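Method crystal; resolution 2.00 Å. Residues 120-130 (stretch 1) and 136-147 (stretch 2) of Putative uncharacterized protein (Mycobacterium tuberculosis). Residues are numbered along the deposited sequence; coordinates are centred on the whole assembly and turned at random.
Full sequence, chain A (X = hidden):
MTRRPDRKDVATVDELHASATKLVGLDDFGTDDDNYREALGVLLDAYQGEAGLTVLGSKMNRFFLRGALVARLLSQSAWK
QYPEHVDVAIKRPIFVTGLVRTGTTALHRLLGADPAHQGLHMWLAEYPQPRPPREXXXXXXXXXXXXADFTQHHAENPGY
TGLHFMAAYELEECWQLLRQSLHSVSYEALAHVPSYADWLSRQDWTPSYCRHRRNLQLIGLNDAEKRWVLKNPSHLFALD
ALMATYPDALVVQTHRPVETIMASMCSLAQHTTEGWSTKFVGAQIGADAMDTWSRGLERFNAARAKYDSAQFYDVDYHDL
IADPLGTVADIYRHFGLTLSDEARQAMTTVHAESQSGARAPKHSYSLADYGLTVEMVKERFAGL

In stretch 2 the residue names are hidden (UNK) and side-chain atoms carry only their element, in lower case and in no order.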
# COMPACT_ATOMS: atom_id res chain seq x y z
N LEU A 120 10.05 4.10 -0.88
CA LEU A 120 10.02 3.00 0.07
C LEU A 120 10.49 1.69 -0.56
O LEU A 120 9.69 0.89 -1.04
CB LEU A 120 8.60 2.82 0.61
CG LEU A 120 8.41 1.77 1.70
CD1 LEU A 120 9.19 2.15 2.95
CD2 LEU A 120 6.93 1.66 2.02
N HIS A 121 11.80 1.46 -0.54
CA HIS A 121 12.34 0.24 -1.12
C HIS A 121 11.75 -0.98 -0.43
O HIS A 121 11.63 -1.02 0.79
CB HIS A 121 13.87 0.25 -1.01
CG HIS A 121 14.49 1.45 -1.64
ND1 HIS A 121 14.63 1.59 -3.01
CD2 HIS A 121 14.94 2.61 -1.10
CE1 HIS A 121 15.12 2.78 -3.28
NE2 HIS A 121 15.32 3.42 -2.14
N MET A 122 11.38 -1.95 -1.25
CA MET A 122 10.76 -3.18 -0.77
C MET A 122 11.44 -3.80 0.46
O MET A 122 10.78 -4.06 1.46
CB MET A 122 10.72 -4.19 -1.92
CG MET A 122 9.79 -5.38 -1.73
SD MET A 122 10.23 -6.47 -0.37
CE MET A 122 11.78 -7.04 -0.86
N TRP A 123 12.74 -4.03 0.39
CA TRP A 123 13.41 -4.66 1.52
C TRP A 123 13.38 -3.87 2.81
O TRP A 123 13.44 -4.44 3.90
CB TRP A 123 14.86 -5.05 1.16
CG TRP A 123 15.87 -3.94 1.08
CD1 TRP A 123 15.98 -2.98 0.11
CD2 TRP A 123 16.97 -3.73 1.97
NE1 TRP A 123 17.08 -2.19 0.34
CE2 TRP A 123 17.71 -2.63 1.47
CE3 TRP A 123 17.41 -4.37 3.14
CZ2 TRP A 123 18.87 -2.16 2.11
CZ3 TRP A 123 18.56 -3.90 3.77
CH2 TRP A 123 19.27 -2.80 3.25
N LEU A 124 13.26 -2.55 2.69
CA LEU A 124 13.21 -1.70 3.88
C LEU A 124 11.80 -1.70 4.45
O LEU A 124 11.61 -1.50 5.65
CB LEU A 124 13.66 -0.29 3.52
CG LEU A 124 15.11 -0.24 3.01
CD1 LEU A 124 15.42 1.15 2.48
CD2 LEU A 124 16.07 -0.63 4.13
N ALA A 125 10.80 -1.91 3.60
CA ALA A 125 9.42 -1.97 4.05
C ALA A 125 9.23 -3.31 4.76
O ALA A 125 8.46 -3.42 5.72
CB ALA A 125 8.47 -1.86 2.87
N GLU A 126 9.93 -4.33 4.28
CA GLU A 126 9.85 -5.66 4.89
C GLU A 126 10.68 -5.69 6.17
O GLU A 126 10.35 -6.42 7.11
CB GLU A 126 10.38 -6.72 3.92
CG GLU A 126 9.52 -6.98 2.69
CD GLU A 126 8.32 -7.87 2.98
OE1 GLU A 126 8.30 -8.52 4.05
OE2 GLU A 126 7.41 -7.94 2.13
N TYR A 127 11.74 -4.90 6.20
CA TYR A 127 12.63 -4.86 7.35
C TYR A 127 13.03 -3.41 7.66
O TYR A 127 14.13 -2.97 7.31
CB TYR A 127 13.87 -5.70 7.05
CG TYR A 127 14.57 -6.24 8.28
CD1 TYR A 127 14.71 -7.61 8.47
CD2 TYR A 127 15.12 -5.38 9.22
CE1 TYR A 127 15.38 -8.12 9.58
CE2 TYR A 127 15.80 -5.88 10.34
CZ TYR A 127 15.92 -7.25 10.51
OH TYR A 127 16.60 -7.74 11.60
N PRO A 128 12.14 -2.65 8.31
CA PRO A 128 12.39 -1.25 8.67
C PRO A 128 13.74 -1.00 9.33
O PRO A 128 14.09 -1.66 10.31
CB PRO A 128 11.21 -0.92 9.58
CG PRO A 128 10.11 -1.76 9.01
CD PRO A 128 10.81 -3.08 8.79
N GLN A 129 14.48 -0.04 8.78
CA GLN A 129 15.80 0.32 9.27
C GLN A 129 16.30 1.48 8.43
O GLN A 129 15.75 1.76 7.36
CB GLN A 129 16.76 -0.86 9.10
CG GLN A 129 16.92 -1.27 7.64
CD GLN A 129 17.73 -2.53 7.45
OE1 GLN A 129 18.95 -2.54 7.62
NE2 GLN A 129 17.05 -3.62 7.10
N PRO A 130 17.34 2.19 8.89
CA PRO A 130 17.85 3.30 8.09
C PRO A 130 18.40 2.77 6.77
O PRO A 130 19.12 1.77 6.75
CB PRO A 130 18.94 3.89 8.98
CG PRO A 130 18.45 3.59 10.37
CD PRO A 130 17.96 2.17 10.23
N UNK A 136 26.15 -0.42 -1.12
CA UNK A 136 26.42 -1.48 -0.14
C UNK A 136 25.38 -2.59 -0.08
O UNK A 136 25.61 -3.62 0.54
c UNK A 136 26.55 -0.91 1.29
o UNK A 136 25.27 -0.42 1.72
c UNK A 136 27.56 0.22 1.33
N UNK A 137 24.23 -2.38 -0.72
CA UNK A 137 23.17 -3.38 -0.66
C UNK A 137 23.55 -4.80 -1.03
O UNK A 137 23.20 -5.74 -0.32
c UNK A 137 19.17 -1.46 -2.43
c UNK A 137 21.77 -0.85 0.02
n UNK A 137 20.91 0.21 0.18
c UNK A 137 19.88 0.08 -0.71
c UNK A 137 21.98 -2.92 -1.50
c UNK A 137 18.07 -0.64 -2.65
c UNK A 137 21.31 -1.68 -0.97
c UNK A 137 18.77 0.91 -0.92
c UNK A 137 17.88 0.54 -1.90
c UNK A 137 20.09 -1.10 -1.45
N UNK A 138 24.26 -4.98 -2.15
CA UNK A 138 24.65 -6.31 -2.59
C UNK A 138 25.60 -7.02 -1.62
O UNK A 138 25.88 -8.22 -1.79
c UNK A 138 25.29 -6.25 -3.98
o UNK A 138 23.26 -7.96 -4.81
c UNK A 138 23.16 -6.80 -5.25
c UNK A 138 24.35 -5.86 -5.11
o UNK A 138 22.14 -6.38 -5.82
N UNK A 139 26.09 -6.30 -0.63
CA UNK A 139 27.00 -6.86 0.37
C UNK A 139 26.33 -6.88 1.74
O UNK A 139 26.92 -7.34 2.72
o UNK A 139 28.96 -6.01 -0.81
c UNK A 139 28.28 -6.03 0.44
N UNK A 140 25.10 -6.39 1.80
CA UNK A 140 24.34 -6.32 3.05
C UNK A 140 23.64 -7.64 3.36
O UNK A 140 22.86 -8.15 2.55
c UNK A 140 23.32 -5.18 2.96
o UNK A 140 21.68 -5.85 4.57
c UNK A 140 22.51 -5.01 4.24
n UNK A 140 22.75 -3.92 4.95
N UNK A 141 23.91 -8.21 4.54
CA UNK A 141 23.31 -9.47 4.98
C UNK A 141 21.80 -9.53 4.83
O UNK A 141 21.26 -10.47 4.25
c UNK A 141 23.75 -9.56 6.44
c UNK A 141 25.10 -8.92 6.41
c UNK A 141 24.84 -7.69 5.56
N UNK A 142 21.11 -8.51 5.34
CA UNK A 142 19.65 -8.48 5.25
C UNK A 142 19.12 -8.31 3.83
O UNK A 142 18.15 -8.96 3.45
c UNK A 142 18.68 -8.93 8.08
c UNK A 142 19.34 -7.62 7.67
c UNK A 142 19.10 -7.38 6.17
c UNK A 142 18.76 -6.46 8.47
N UNK A 143 19.74 -7.43 3.05
CA UNK A 143 19.29 -7.23 1.67
C UNK A 143 19.43 -8.53 0.89
O UNK A 143 18.51 -8.97 0.22
c UNK A 143 20.11 -6.15 0.97
c UNK A 143 20.46 -6.60 -1.49
c UNK A 143 19.74 -5.96 -0.48
c UNK A 143 18.65 -5.18 -0.85
o UNK A 143 18.66 -5.52 -4.50
c UNK A 143 20.10 -6.46 -2.83
c UNK A 143 19.02 -5.66 -3.17
c UNK A 143 18.28 -5.02 -2.19
N UNK A 144 20.61 -9.14 0.99
CA UNK A 144 20.88 -10.39 0.30
C UNK A 144 19.91 -11.46 0.77
O UNK A 144 19.42 -12.26 -0.03
c UNK A 144 23.38 -9.89 0.01
c UNK A 144 24.77 -10.30 0.45
n UNK A 144 25.08 -11.68 0.07
c UNK A 144 22.32 -10.84 0.56
n UNK A 144 25.25 -11.22 -2.18
c UNK A 144 25.30 -12.08 -1.18
n UNK A 144 25.56 -13.36 -1.42
N UNK A 145 19.64 -11.47 2.07
CA UNK A 145 18.72 -12.42 2.67
C UNK A 145 17.35 -12.30 2.00
O UNK A 145 16.79 -13.28 1.52
o UNK A 145 18.80 -13.12 7.04
c UNK A 145 17.67 -13.09 4.93
c UNK A 145 17.76 -12.89 6.43
n UNK A 145 16.66 -12.46 7.04
c UNK A 145 18.60 -12.15 4.17
N UNK A 146 16.82 -11.08 1.95
CA UNK A 146 15.53 -10.83 1.33
C UNK A 146 15.57 -11.03 -0.18
O UNK A 146 14.64 -11.59 -0.76
c UNK A 146 15.06 -9.40 1.64
c UNK A 146 14.42 -7.63 3.29
c UNK A 146 13.54 -9.96 3.55
c UNK A 146 14.73 -9.11 3.11
N UNK A 147 16.66 -10.59 -0.81
CA UNK A 147 16.82 -10.73 -2.25
C UNK A 147 16.82 -12.20 -2.64
O UNK A 147 16.35 -12.57 -3.72
o UNK A 147 17.45 -9.68 -4.96
c UNK A 147 18.33 -10.15 -4.21
o UNK A 147 19.37 -10.68 -4.64
c UNK A 147 18.12 -10.07 -2.70

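Position 136 carries three side-chain atoms, a carbon bearing one oxygen and one carbon. This beta-branched hydroxyl side chain is out of reach of stretch 1, and it is Thr 136. Position 137 has one carbon leading into fused five- and six-membered rings of eight carbons and one nitrogen, a composition unique to tryptophan. The ring system lies against both His 121 and Trp 123. As Trp 137, it directs an edge at the face of His 121, with CH2 3.5 Å from His 121 CG, and offers its own face to the edge of Trp 123, whose NE1 stands 3.5 Å from Trp 137 CZ3.

At position 138 three carbons run in a chain, the third carrying two oxygens; the carboxylate is exposed and far from stretch 1, as Glu 138. Position 139 holds one carbon and one oxygen, the hydroxymethyl of Ser 139, also without a contact. Position 140 has two carbons, the second carrying an oxygen and a nitrogen, and its oxygen lies 3.8 Å from Trp 123 CZ3: a short amide, hence Asn 140. It sits at the N-cap of the following helix, where OD1 accepts a hydrogen bond from the backbone N of position 143 at 2.9 Å.

Three carbons close a ring onto the backbone nitrogen at position 141, which makes it Pro 141, exposed and in the first turn of the helix, where the lack of an amide hydrogen costs no helical bond. Position 142 has four carbons forked at the second, one tip of which lies over the ring of Tyr 127. This is Leu 142: its CD1 is 3.6 Å from the ring centroid, close to the ring normal, and also 3.6 Å from Gln 129 NE2.

Position 143 shows one carbon and a six-carbon ring bearing an oxygen, packed against Trp 123, and is therefore Tyr 143. Its ring edge meets the indole face, with CD1 3.6 Å from Trp 123 CE2, while CB sits over the six-membered ring. At position 144, three carbons, a nitrogen and a carbon with two more nitrogens form a guanidinium chain. Arg 144 turns back within its own stretch, NH1 donating to Glu 138 O at 3.1 Å. Position 145, three carbons with an oxygen and a nitrogen on the third, is Gln 145, largely solvent-facing. Position 146 again has four carbons forked at the second, and one branch tip packs against the side chains of Trp 123, Glu 126 and Tyr 127. This is Leu 146, whose CD1 is 3.4 Å from Trp 123 CB. Position 147, two carbons with two oxygens on the second, is Asp 147, out of contact.

The contact is centred on Trp 123. Tyr 143 covers one indole face, while Trp 137, Leu 142 and Leu 146 approach near the ring plane. The helices cross at 100°, and no hydrogen bond joins the stretches; aromatic and aliphatic packing, burying 570 Å² in all, holds them together.

Stretch 2 (136-147) TWESNPLYRQLD
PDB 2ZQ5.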